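Local structure of triacylglycerol lipase (Clostridium botulinum, 5AH1) at residues Y366-N369 with L373-I376; K378-F381 with V387-I390; H156-R161 with C205-I210; R131-Y136 with V144-A149. The protein hydrolyses ester bonds as a zinc-containing alpha/beta-hydrolase, acting on synthetic polyesters and probably on triacylglycerols. All coordinates share one frame; numbering follows the deposited sequence.

Contact 1: Y366-N369 with L373-I376; sequences YSRN and LPII
A single antiparallel bridge pairs R368 with I376 where the loop between helix 357-363 and strand 403-405 doubles back on itself. The two residues form a hydrogen-bonded pair: R368 N donates to I376 O at 2.9 Å, and I376 N returns a bond to R368 O at 2.8 Å. End to end, the segments run 131° apart, and R368-I376 is the single bridge between them.

The side chain of R368 adds a second attachment. CG stands anti to the backbone N (chi1 -175°) and the chain then bends at chi3, which turns the guanidinium back over the opposing segment. There NH2 reaches P374 O at 2.8 Å with an N-H...O angle of 158°, lying in the carbonyl plane on a lone pair. NE adds only a weak, bent bond to the same oxygen, and a water that accepts from NE also donates to P374 O. I376 CG1 covers one face of the guanidinium, and L373, crossing R368 at about a right angle, covers the other with CB 3.7 Å from NE. The in-plane bond to P374 O thus fixes the rotation of the group, and carbon packs on both faces. The CG2 methyl of I376 packs against the backbone carbonyl of Y366.

Outward, R368 NH1 makes a salt bridge to D238, one of the residues of a potassium site, and NH2 also bonds T310. The arrangement is that of an isolated beta bridge at the base of a short loop, with an arginine joining it to helices 235-239 and 310-317.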
loop_
_atom_site.group_PDB
_atom_site.type_symbol
_atom_site.label_atom_id
_atom_site.label_comp_id
_atom_site.label_asym_id
_atom_site.label_seq_id
_atom_site.Cartn_x
_atom_site.Cartn_y
_atom_site.Cartn_z
ATOM N N TYR A 366 -19.196 11.423 -3.582
ATOM C CA TYR A 366 -18.330 12.295 -4.372
ATOM C C TYR A 366 -18.343 11.918 -5.848
ATOM O O TYR A 366 -17.949 10.812 -6.225
ATOM C CB TYR A 366 -16.899 12.247 -3.846
ATOM C CG TYR A 366 -15.937 13.161 -4.579
ATOM C CD1 TYR A 366 -15.826 14.491 -4.238
ATOM C CD2 TYR A 366 -15.148 12.697 -5.606
ATOM C CE1 TYR A 366 -14.949 15.335 -4.908
ATOM C CE2 TYR A 366 -14.262 13.514 -6.273
ATOM C CZ TYR A 366 -14.165 14.829 -5.924
ATOM O OH TYR A 366 -13.267 15.639 -6.580
ATOM N N SER A 367 -18.802 12.865 -6.658
ATOM C CA SER A 367 -18.769 12.768 -8.108
ATOM C C SER A 367 -17.891 13.856 -8.683
ATOM O O SER A 367 -17.560 14.835 -8.001
ATOM C CB SER A 367 -20.172 12.930 -8.676
ATOM O OG SER A 367 -20.984 11.858 -8.272
ATOM N N ARG A 368 -17.527 13.692 -9.948
ATOM C CA ARG A 368 -16.773 14.727 -10.646
ATOM C C ARG A 368 -16.814 14.497 -12.144
ATOM O O ARG A 368 -16.515 13.395 -12.629
ATOM C CB ARG A 368 -15.313 14.737 -10.172
ATOM C CG ARG A 368 -14.490 15.864 -10.765
ATOM C CD ARG A 368 -13.030 15.750 -10.413
ATOM N NE ARG A 368 -12.455 14.547 -11.007
ATOM C CZ ARG A 368 -11.524 13.794 -10.449
ATOM N NH1 ARG A 368 -11.041 14.099 -9.255
ATOM N NH2 ARG A 368 -11.094 12.718 -11.081
ATOM N N ASN A 369 -17.197 15.534 -12.879
ATOM C CA ASN A 369 -17.123 15.503 -14.333
ATOM C C ASN A 369 -16.466 16.796 -14.790
ATOM O O ASN A 369 -17.135 17.790 -15.094
ATOM C CB ASN A 369 -18.500 15.293 -14.955
ATOM C CG ASN A 369 -18.418 14.876 -16.411
ATOM O OD1 ASN A 369 -17.528 15.306 -17.141
ATOM N ND2 ASN A 369 -19.342 14.026 -16.838
ATOM N N LEU A 373 -9.658 15.357 -16.144
ATOM C CA LEU A 373 -9.637 14.506 -14.963
ATOM C C LEU A 373 -10.574 13.310 -15.153
ATOM O O LEU A 373 -11.602 13.416 -15.833
ATOM C CB LEU A 373 -10.065 15.273 -13.722
ATOM C CG LEU A 373 -9.119 16.388 -13.282
ATOM C CD1 LEU A 373 -9.754 17.221 -12.195
ATOM C CD2 LEU A 373 -7.806 15.812 -12.793
ATOM N N PRO A 374 -10.237 12.157 -14.549
ATOM C CA PRO A 374 -11.115 10.987 -14.661
ATOM C C PRO A 374 -12.546 11.313 -14.220
ATOM O O PRO A 374 -12.740 12.021 -13.237
ATOM C CB PRO A 374 -10.458 9.983 -13.706
ATOM C CG PRO A 374 -9.018 10.351 -13.763
ATOM C CD PRO A 374 -8.977 11.837 -13.859
ATOM N N ILE A 375 -13.533 10.802 -14.936
ATOM C CA ILE A 375 -14.920 11.036 -14.579
ATOM C C ILE A 375 -15.307 10.096 -13.448
ATOM O O ILE A 375 -15.203 8.890 -13.580
ATOM C CB ILE A 375 -15.823 10.879 -15.809
ATOM C CG1 ILE A 375 -15.515 12.005 -16.807
ATOM C CG2 ILE A 375 -17.290 10.937 -15.408
ATOM C CD1 ILE A 375 -16.039 11.775 -18.204
ATOM N N ILE A 376 -15.755 10.666 -12.335
ATOM C CA ILE A 376 -16.116 9.932 -11.123
ATOM C C ILE A 376 -17.634 9.944 -11.026
ATOM O O ILE A 376 -18.251 11.013 -10.946
ATOM C CB ILE A 376 -15.517 10.574 -9.859
ATOM C CG1 ILE A 376 -14.000 10.777 -10.004
ATOM C CG2 ILE A 376 -15.844 9.746 -8.626
ATOM C CD1 ILE A 376 -13.212 9.524 -10.310
HETATM O O HOH W 1 -13.550 14.628 -13.971
#

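Contact 2: K378-F381 with V387-I390; sequences KKWF and VNCI
The backbone of K378-F381 makes a short 3-10 turn, with F381 N bonded to K378 O at 3.0 Å, while V387-I390 runs past it as an irregular segment. Their nearest alpha carbons, those of W380 and N388, are 5.7 Å apart, and the direct polar link between the segments comes from a side chain. N388 ND2 donates to W380 O at 2.8 Å with a nearly straight N-H...O angle of 170°. The oxygen lies in the amide plane of N388, whereas the donor is tilted from the plane of the W380 carbonyl. A water makes a second, indirect link, donating to K379 O and accepting from I390 N.

W380 meets two residues in different ways. I390 CG2 sits over the face of the indole, 3.7 Å from the centroid of the five-membered ring, a CH-pi contact. Placing CG1 anti to the backbone N (chi1 -171°) leaves CG2 between N and the carbonyl carbon, directed at the ring, while CD1 continues toward K379. N388 instead comes to the indole edge, with CG 3.6 Å from CE3 and its amide plane turned 72° from the ring.

In the modelled conformer of K379, one of two, NZ pairs with D377, and the CE and CB carbons meet I390 CD1. N388 OD1 accepts from T235 N. Both ends of the N388 amide therefore have backbone partners, which fixes the flip of this buried group, ties the 3-10 turn to the start of helix 235-239, and leaves dispersion and CH-pi contacts to settle the indole against I390.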
loop_
_atom_site.group_PDB
_atom_site.type_symbol
_atom_site.label_atom_id
_atom_site.label_comp_id
_atom_site.label_asym_id
_atom_site.label_seq_id
_atom_site.Cartn_x
_atom_site.Cartn_y
_atom_site.Cartn_z
ATOM N N LYS A 378 -21.282 7.165 -9.909
ATOM C CA LYS A 378 -21.799 6.375 -8.802
ATOM C C LYS A 378 -21.072 5.036 -8.607
ATOM O O LYS A 378 -21.075 4.496 -7.511
ATOM C CB LYS A 378 -23.299 6.144 -8.973
ATOM C CG LYS A 378 -23.633 5.236 -10.141
ATOM C CD LYS A 378 -25.124 5.107 -10.380
ATOM C CE LYS A 378 -25.375 4.250 -11.623
ATOM N NZ LYS A 378 -26.810 4.086 -11.976
ATOM N N LYS A 379 -20.440 4.514 -9.655
ATOM C CA LYS A 379 -19.703 3.260 -9.523
ATOM C C LYS A 379 -18.533 3.431 -8.548
ATOM O O LYS A 379 -18.024 2.452 -8.008
ATOM C CB LYS A 379 -19.169 2.790 -10.875
ATOM C CG LYS A 379 -20.176 2.762 -12.021
ATOM C CD LYS A 379 -19.549 2.406 -13.394
ATOM C CE LYS A 379 -18.023 2.675 -13.541
ATOM N NZ LYS A 379 -17.581 4.109 -13.595
ATOM N N TRP A 380 -18.118 4.675 -8.321
ATOM C CA TRP A 380 -16.997 4.967 -7.435
ATOM C C TRP A 380 -17.426 5.089 -5.976
ATOM O O TRP A 380 -16.592 5.168 -5.094
ATOM C CB TRP A 380 -16.295 6.246 -7.870
ATOM C CG TRP A 380 -15.458 6.070 -9.084
ATOM C CD1 TRP A 380 -15.882 5.943 -10.374
ATOM C CD2 TRP A 380 -14.035 6.027 -9.127
ATOM N NE1 TRP A 380 -14.816 5.821 -11.208
ATOM C CE2 TRP A 380 -13.661 5.854 -10.467
ATOM C CE3 TRP A 380 -13.036 6.090 -8.150
ATOM C CZ2 TRP A 380 -12.324 5.787 -10.866
ATOM C CZ3 TRP A 380 -11.723 5.997 -8.539
ATOM C CH2 TRP A 380 -11.370 5.829 -9.882
ATOM N N PHE A 381 -18.726 5.144 -5.708
ATOM C CA PHE A 381 -19.176 5.382 -4.347
ATOM C C PHE A 381 -18.801 4.293 -3.312
ATOM O O PHE A 381 -18.383 4.624 -2.200
ATOM C CB PHE A 381 -20.686 5.645 -4.274
ATOM C CG PHE A 381 -21.155 6.903 -4.977
ATOM C CD1 PHE A 381 -20.297 7.909 -5.407
ATOM C CD2 PHE A 381 -22.509 7.072 -5.198
ATOM C CE1 PHE A 381 -20.803 9.045 -6.050
ATOM C CE2 PHE A 381 -23.007 8.181 -5.830
ATOM C CZ PHE A 381 -22.152 9.165 -6.258
ATOM N N VAL A 387 -10.337 3.705 0.276
ATOM C CA VAL A 387 -10.186 3.524 -1.165
ATOM C C VAL A 387 -11.484 3.037 -1.796
ATOM O O VAL A 387 -12.103 2.094 -1.323
ATOM C CB VAL A 387 -9.044 2.524 -1.497
ATOM C CG1 VAL A 387 -8.879 2.353 -2.986
ATOM C CG2 VAL A 387 -7.729 2.996 -0.876
ATOM N N ASN A 388 -11.865 3.667 -2.907
ATOM C CA ASN A 388 -13.038 3.233 -3.663
ATOM C C ASN A 388 -12.867 1.788 -4.127
ATOM O O ASN A 388 -11.808 1.431 -4.628
ATOM C CB ASN A 388 -13.241 4.126 -4.884
ATOM C CG ASN A 388 -13.016 5.599 -4.579
ATOM O OD1 ASN A 388 -11.876 6.029 -4.445
ATOM N ND2 ASN A 388 -14.097 6.367 -4.448
ATOM N N CYS A 389 -13.909 0.971 -4.007
ATOM C CA CYS A 389 -13.821 -0.427 -4.394
ATOM C C CYS A 389 -13.461 -0.614 -5.850
ATOM O O CYS A 389 -12.673 -1.499 -6.186
ATOM C CB CYS A 389 -15.122 -1.165 -4.074
ATOM S SG CYS A 389 -15.557 -1.193 -2.339
ATOM N N ILE A 390 -14.018 0.227 -6.715
ATOM C CA ILE A 390 -13.807 0.083 -8.149
ATOM C C ILE A 390 -12.323 0.187 -8.511
ATOM O O ILE A 390 -11.882 -0.373 -9.503
ATOM C CB ILE A 390 -14.630 1.162 -8.940
ATOM C CG1 ILE A 390 -14.606 0.884 -10.442
ATOM C CG2 ILE A 390 -14.132 2.568 -8.654
ATOM C CD1 ILE A 390 -15.481 1.809 -11.250
HETATM O O HOH W 2 -16.227 1.895 -5.901
#

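Contact 3: H156-R161 with C205-I210; sequences HNRYGR and CGQENI. With ZN (zinc ion), chain B.
R158 reaches across to the loop C205-I210 with its guanidinium alone, and all the close packing is gathered there. CG is anti to the backbone N (chi1 177°) and the chain stays extended through NE, bridging backbones whose nearest alpha carbons, of R158 and I210, are 10.7 Å apart. NH1 and NH2 both grip E208 O end-on, at 3.0 Å and 3.1 Å, with the oxygen 1° out of the guanidinium plane. NH2 adds a weak bond to N209 O. One face of the group is covered by Q207 OE1, 3.2 Å from CZ, with the amide plane turned 80° to it; Y159 OH covers the opposite face. Q207 OE1 accepts from E148 N and NE2 bonds E202, and these two bonds fix the orientation of the amide.

Strand 159-163 pairs antiparallel with strand 142-145, and D145 on that neighbour forms a salt bridge with R158 NH2. The arginine thereby joins the small two-stranded sheet to the loop that follows helix 200-204. At the start of the same segment H156 serves the metal site: NE2 binds zinc at 2.1 Å, alongside D130, H150 and D302, while ND1 donates to N157 O at 2.8 Å, fixing the rotation of the imidazole.

Toward solvent the contact thins out. The side chains of E208 and N209 are exposed and make little contact across it, the E208 carboxylate extending outward. Between Y159 and the loop stands a water, 2.8 Å from Y159 OH and donating to N209 O at 2.9 Å.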
loop_
_atom_site.group_PDB
_atom_site.type_symbol
_atom_site.label_atom_id
_atom_site.label_comp_id
_atom_site.label_asym_id
_atom_site.label_seq_id
_atom_site.Cartn_x
_atom_site.Cartn_y
_atom_site.Cartn_z
ATOM N N HIS A 156 15.075 17.277 -5.497
ATOM C CA HIS A 156 15.407 16.639 -4.231
ATOM C C HIS A 156 16.709 15.858 -4.340
ATOM O O HIS A 156 17.319 15.794 -5.397
ATOM C CB HIS A 156 14.219 15.842 -3.636
ATOM C CG HIS A 156 13.874 14.522 -4.288
ATOM N ND1 HIS A 156 14.712 13.427 -4.310
ATOM C CD2 HIS A 156 12.699 14.095 -4.820
ATOM C CE1 HIS A 156 14.082 12.405 -4.867
ATOM N NE2 HIS A 156 12.852 12.776 -5.169
ATOM N N ASN A 157 17.160 15.288 -3.235
ATOM C CA ASN A 157 18.445 14.617 -3.218
ATOM C C ASN A 157 18.392 13.352 -4.053
ATOM O O ASN A 157 17.382 12.642 -4.056
ATOM C CB ASN A 157 18.818 14.198 -1.796
ATOM C CG ASN A 157 19.205 15.351 -0.925
ATOM O OD1 ASN A 157 19.640 16.387 -1.412
ATOM N ND2 ASN A 157 19.062 15.171 0.381
ATOM N N ARG A 158 19.492 13.044 -4.732
ATOM C CA ARG A 158 19.621 11.763 -5.424
ATOM C C ARG A 158 19.751 10.598 -4.454
ATOM O O ARG A 158 19.185 9.533 -4.700
ATOM C CB ARG A 158 20.813 11.759 -6.373
ATOM C CG ARG A 158 21.022 10.424 -7.069
ATOM C CD ARG A 158 22.131 10.403 -8.114
ATOM N NE ARG A 158 22.369 9.034 -8.548
ATOM C CZ ARG A 158 23.390 8.649 -9.309
ATOM N NH1 ARG A 158 24.257 9.489 -9.821
ATOM N NH2 ARG A 158 23.562 7.371 -9.540
ATOM N N TYR A 159 20.501 10.786 -3.367
ATOM C CA TYR A 159 20.753 9.696 -2.419
ATOM C C TYR A 159 19.974 9.887 -1.149
ATOM O O TYR A 159 19.867 11.002 -0.638
ATOM C CB TYR A 159 22.249 9.561 -2.118
ATOM C CG TYR A 159 23.049 9.251 -3.348
ATOM C CD1 TYR A 159 23.045 7.975 -3.892
ATOM C CD2 TYR A 159 23.764 10.233 -3.990
ATOM C CE1 TYR A 159 23.755 7.696 -5.045
ATOM C CE2 TYR A 159 24.477 9.972 -5.137
ATOM C CZ TYR A 159 24.469 8.690 -5.666
ATOM O OH TYR A 159 25.172 8.368 -6.814
ATOM N N GLY A 160 19.486 8.782 -0.622
ATOM C CA GLY A 160 18.687 8.780 0.580
ATOM C C GLY A 160 19.371 8.027 1.695
ATOM O O GLY A 160 20.593 8.097 1.850
ATOM N N ARG A 161 18.596 7.295 2.478
ATOM C CA ARG A 161 19.158 6.594 3.612
ATOM C C ARG A 161 19.751 5.253 3.182
ATOM O O ARG A 161 19.695 4.874 2.006
ATOM C CB ARG A 161 18.141 6.486 4.745
ATOM C CG ARG A 161 16.938 5.661 4.470
ATOM C CD ARG A 161 16.068 5.560 5.731
ATOM N NE ARG A 161 15.558 6.851 6.189
ATOM C CZ ARG A 161 15.050 7.082 7.401
ATOM N NH1 ARG A 161 14.968 6.115 8.303
ATOM N NH2 ARG A 161 14.617 8.290 7.716
ATOM N N CYS A 205 20.357 9.932 -19.292
ATOM C CA CYS A 205 20.867 11.215 -18.816
ATOM C C CYS A 205 22.379 11.217 -18.597
ATOM O O CYS A 205 22.962 12.275 -18.368
ATOM C CB CYS A 205 20.126 11.676 -17.572
ATOM S SG CYS A 205 20.592 10.805 -16.098
ATOM N N GLY A 206 23.021 10.055 -18.689
ATOM C CA GLY A 206 24.473 10.020 -18.637
ATOM C C GLY A 206 25.047 10.253 -17.245
ATOM O O GLY A 206 26.124 10.834 -17.103
ATOM N N GLN A 207 24.341 9.805 -16.215
ATOM C CA GLN A 207 24.806 9.938 -14.838
ATOM C C GLN A 207 25.912 8.946 -14.522
ATOM O O GLN A 207 26.041 7.903 -15.183
ATOM C CB GLN A 207 23.646 9.726 -13.863
ATOM C CG GLN A 207 23.144 8.295 -13.759
ATOM C CD GLN A 207 21.756 8.272 -13.171
ATOM O OE1 GLN A 207 21.574 8.397 -11.951
ATOM N NE2 GLN A 207 20.744 8.161 -14.033
ATOM N N GLU A 208 26.692 9.262 -13.488
ATOM C CA GLU A 208 27.680 8.322 -12.978
ATOM C C GLU A 208 27.009 7.295 -12.093
ATOM O O GLU A 208 26.127 7.612 -11.271
ATOM C CB GLU A 208 28.785 9.039 -12.185
ATOM C CG GLU A 208 29.694 9.930 -13.014
ATOM C CD GLU A 208 30.482 9.167 -14.069
ATOM O OE1 GLU A 208 31.425 8.421 -13.724
ATOM O OE2 GLU A 208 30.151 9.299 -15.258
ATOM N N ASN A 209 27.424 6.048 -12.273
ATOM C CA ASN A 209 27.017 4.932 -11.416
ATOM C C ASN A 209 25.517 4.839 -11.240
ATOM O O ASN A 209 24.995 4.817 -10.125
ATOM C CB ASN A 209 27.752 4.998 -10.081
ATOM C CG ASN A 209 29.236 4.867 -10.273
ATOM O OD1 ASN A 209 29.719 3.806 -10.722
ATOM N ND2 ASN A 209 29.973 5.913 -9.969
ATOM N N ILE A 210 24.820 4.760 -12.368
ATOM C CA ILE A 210 23.374 4.592 -12.356
ATOM C C ILE A 210 22.996 3.418 -11.441
ATOM O O ILE A 210 23.676 2.389 -11.375
ATOM C CB ILE A 210 22.832 4.372 -13.794
ATOM C CG1 ILE A 210 21.304 4.425 -13.832
ATOM C CG2 ILE A 210 23.379 3.065 -14.398
ATOM C CD1 ILE A 210 20.738 4.397 -15.240
HETATM ZN ZN ZN B . 11.242 11.678 -5.863
HETATM O O HOH W 3 25.627 5.716 -7.461
#

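Contact 4: R131-Y136 with V144-A149; sequences RACELY and VDYGEA
Y146 OH donates to E134 OE2 at 2.6 Å, a short bond buried between helix 128-140 and the segment that links strand 142-145 to helix 148-154. OE2 uses its anti lone pair and lies at the edge of the phenol ring, with the carboxylate plane turned 76° from that ring. E134 is extended beyond CG, which puts the carboxylate level with the hydroxyl. The rest of this first shell is apolar. C133 CB lies 3.9 Å from Y146 CD1, and its SG, 3.8 Å from Y146 CA, makes an oblique sulfur-aromatic contact, 5.5 Å from the ring centroid and 66° off the normal. V144 CG1 touches E134 CG at 3.8 Å and overlies one face of the Y146 ring near its rim.

The next layer is polar. A water donates to C133 O at 2.7 Å and accepts from D145 N, bridging helix and strand. E134 OE1 is bonded by G123 N, leaving each carboxylate oxygen with its own donor; this should stabilise the negative charge of a buried group. On the other segment D145 OD1 accepts from G147 N at 3.0 Å, its other oxygen being taken by R158; this Asx turn leads the chain to G147, the N-cap of helix 148-154.

Farther out, Y146 O accepts from W129 NE1, and the Y146 ring meets the imidazole of the zinc ligand H156 edge-to-face. The ligand D130 directly precedes R131 on helix 128-140. With its side chain about 5 Å from the zinc ion, Y146 is consistent with a second-shell residue of the zinc site.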
loop_
_atom_site.group_PDB
_atom_site.type_symbol
_atom_site.label_atom_id
_atom_site.label_comp_id
_atom_site.label_asym_id
_atom_site.label_seq_id
_atom_site.Cartn_x
_atom_site.Cartn_y
_atom_site.Cartn_z
ATOM N N ARG A 131 9.324 5.519 -3.126
ATOM C CA ARG A 131 9.111 4.294 -2.363
ATOM C C ARG A 131 9.651 3.048 -3.056
ATOM O O ARG A 131 10.156 2.155 -2.401
ATOM C CB ARG A 131 7.631 4.163 -2.023
ATOM C CG ARG A 131 7.173 5.210 -0.970
ATOM C CD ARG A 131 5.666 5.321 -0.896
ATOM N NE ARG A 131 4.970 4.032 -0.857
ATOM C CZ ARG A 131 4.308 3.540 0.189
ATOM N NH1 ARG A 131 4.359 4.103 1.397
ATOM N NH2 ARG A 131 3.638 2.411 0.029
ATOM N N ALA A 132 9.535 2.987 -4.374
ATOM C CA ALA A 132 10.089 1.865 -5.118
ATOM C C ALA A 132 11.621 1.827 -5.041
ATOM O O ALA A 132 12.209 0.757 -4.886
ATOM C CB ALA A 132 9.614 1.882 -6.557
ATOM N N CYS A 133 12.262 2.991 -5.149
ATOM C CA CYS A 133 13.705 3.069 -5.006
ATOM C C CYS A 133 14.123 2.660 -3.604
ATOM O O CYS A 133 15.131 1.986 -3.417
ATOM C CB CYS A 133 14.198 4.488 -5.298
ATOM S SG CYS A 133 13.925 5.049 -7.015
ATOM N N GLU A 134 13.351 3.090 -2.611
ATOM C CA GLU A 134 13.608 2.705 -1.227
ATOM C C GLU A 134 13.417 1.201 -1.040
ATOM O O GLU A 134 14.208 0.559 -0.349
ATOM C CB GLU A 134 12.720 3.513 -0.295
ATOM C CG GLU A 134 13.080 5.001 -0.327
ATOM C CD GLU A 134 11.964 5.909 0.133
ATOM O OE1 GLU A 134 10.914 5.426 0.600
ATOM O OE2 GLU A 134 12.146 7.145 0.038
ATOM N N LEU A 135 12.375 0.643 -1.646
ATOM C CA LEU A 135 12.102 -0.786 -1.551
ATOM C C LEU A 135 13.237 -1.630 -2.149
ATOM O O LEU A 135 13.666 -2.632 -1.565
ATOM C CB LEU A 135 10.778 -1.098 -2.242
ATOM C CG LEU A 135 10.320 -2.548 -2.235
ATOM C CD1 LEU A 135 10.258 -3.101 -0.823
ATOM C CD2 LEU A 135 8.965 -2.645 -2.921
ATOM N N TYR A 136 13.733 -1.207 -3.309
ATOM C CA TYR A 136 14.901 -1.833 -3.916
ATOM C C TYR A 136 16.077 -1.906 -2.938
ATOM O O TYR A 136 16.621 -2.984 -2.682
ATOM C CB TYR A 136 15.275 -1.090 -5.207
ATOM C CG TYR A 136 16.563 -1.565 -5.818
ATOM C CD1 TYR A 136 16.605 -2.680 -6.641
ATOM C CD2 TYR A 136 17.746 -0.896 -5.572
ATOM C CE1 TYR A 136 17.799 -3.119 -7.185
ATOM C CE2 TYR A 136 18.942 -1.329 -6.102
ATOM C CZ TYR A 136 18.966 -2.451 -6.903
ATOM O OH TYR A 136 20.157 -2.874 -7.444
ATOM N N VAL A 144 19.819 4.277 -0.796
ATOM C CA VAL A 144 18.761 4.596 -1.736
ATOM C C VAL A 144 19.274 5.578 -2.788
ATOM O O VAL A 144 19.909 6.583 -2.451
ATOM C CB VAL A 144 17.566 5.224 -1.000
ATOM C CG1 VAL A 144 16.464 5.614 -1.974
ATOM C CG2 VAL A 144 17.020 4.263 0.072
ATOM N N ASP A 145 18.946 5.297 -4.045
ATOM C CA ASP A 145 19.328 6.118 -5.194
ATOM C C ASP A 145 18.071 6.386 -6.003
ATOM O O ASP A 145 17.523 5.467 -6.599
ATOM C CB ASP A 145 20.402 5.377 -5.994
ATOM C CG ASP A 145 20.910 6.134 -7.201
ATOM O OD1 ASP A 145 20.312 7.138 -7.636
ATOM O OD2 ASP A 145 21.954 5.715 -7.743
ATOM N N TYR A 146 17.606 7.634 -5.988
ATOM C CA TYR A 146 16.351 7.999 -6.639
ATOM C C TYR A 146 16.504 8.290 -8.126
ATOM O O TYR A 146 15.507 8.530 -8.796
ATOM C CB TYR A 146 15.753 9.230 -5.941
ATOM C CG TYR A 146 15.381 8.998 -4.495
ATOM C CD1 TYR A 146 14.299 8.198 -4.175
ATOM C CD2 TYR A 146 16.116 9.554 -3.454
ATOM C CE1 TYR A 146 13.945 7.977 -2.869
ATOM C CE2 TYR A 146 15.763 9.339 -2.135
ATOM C CZ TYR A 146 14.688 8.540 -1.845
ATOM O OH TYR A 146 14.355 8.346 -0.521
ATOM N N GLY A 147 17.741 8.272 -8.619
ATOM C CA GLY A 147 18.027 8.578 -10.003
ATOM C C GLY A 147 18.442 10.028 -10.165
ATOM O O GLY A 147 17.766 10.938 -9.688
ATOM N N GLU A 148 19.556 10.265 -10.846
ATOM C CA GLU A 148 19.959 11.650 -11.101
ATOM C C GLU A 148 18.859 12.450 -11.798
ATOM O O GLU A 148 18.557 13.583 -11.412
ATOM C CB GLU A 148 21.231 11.705 -11.940
ATOM C CG GLU A 148 21.728 13.119 -12.210
ATOM C CD GLU A 148 23.042 13.120 -12.954
ATOM O OE1 GLU A 148 24.094 12.957 -12.305
ATOM O OE2 GLU A 148 23.016 13.262 -14.193
ATOM N N ALA A 149 18.286 11.874 -12.846
ATOM C CA ALA A 149 17.342 12.612 -13.664
ATOM C C ALA A 149 16.113 12.969 -12.844
ATOM O O ALA A 149 15.655 14.106 -12.847
ATOM C CB ALA A 149 16.979 11.834 -14.904
HETATM O O HOH W 4 17.625 2.584 -4.394
#

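In the fold
From the N terminus, contact 4 comes first, closing the short connection from helix 128-140 through strand 142-145 to helix 148-154. Contact 3 opens only afterwards, with 43 residues between its segments, including strand 176-181 and helix 183-197 of the alpha/beta core. The two touch through the paired strands 142-145 and 159-163, where Y146 N and R158 O lie 2.8 Å apart, and both border the zinc site. Contacts 1 and 2 follow in series, small loop closures before strand 403-405 that meet where Y366 and S367 pack on F381. None nest or cross. Contacts 2 and 3 lie on opposite sides of the chain's centre, 38 Å apart between centres.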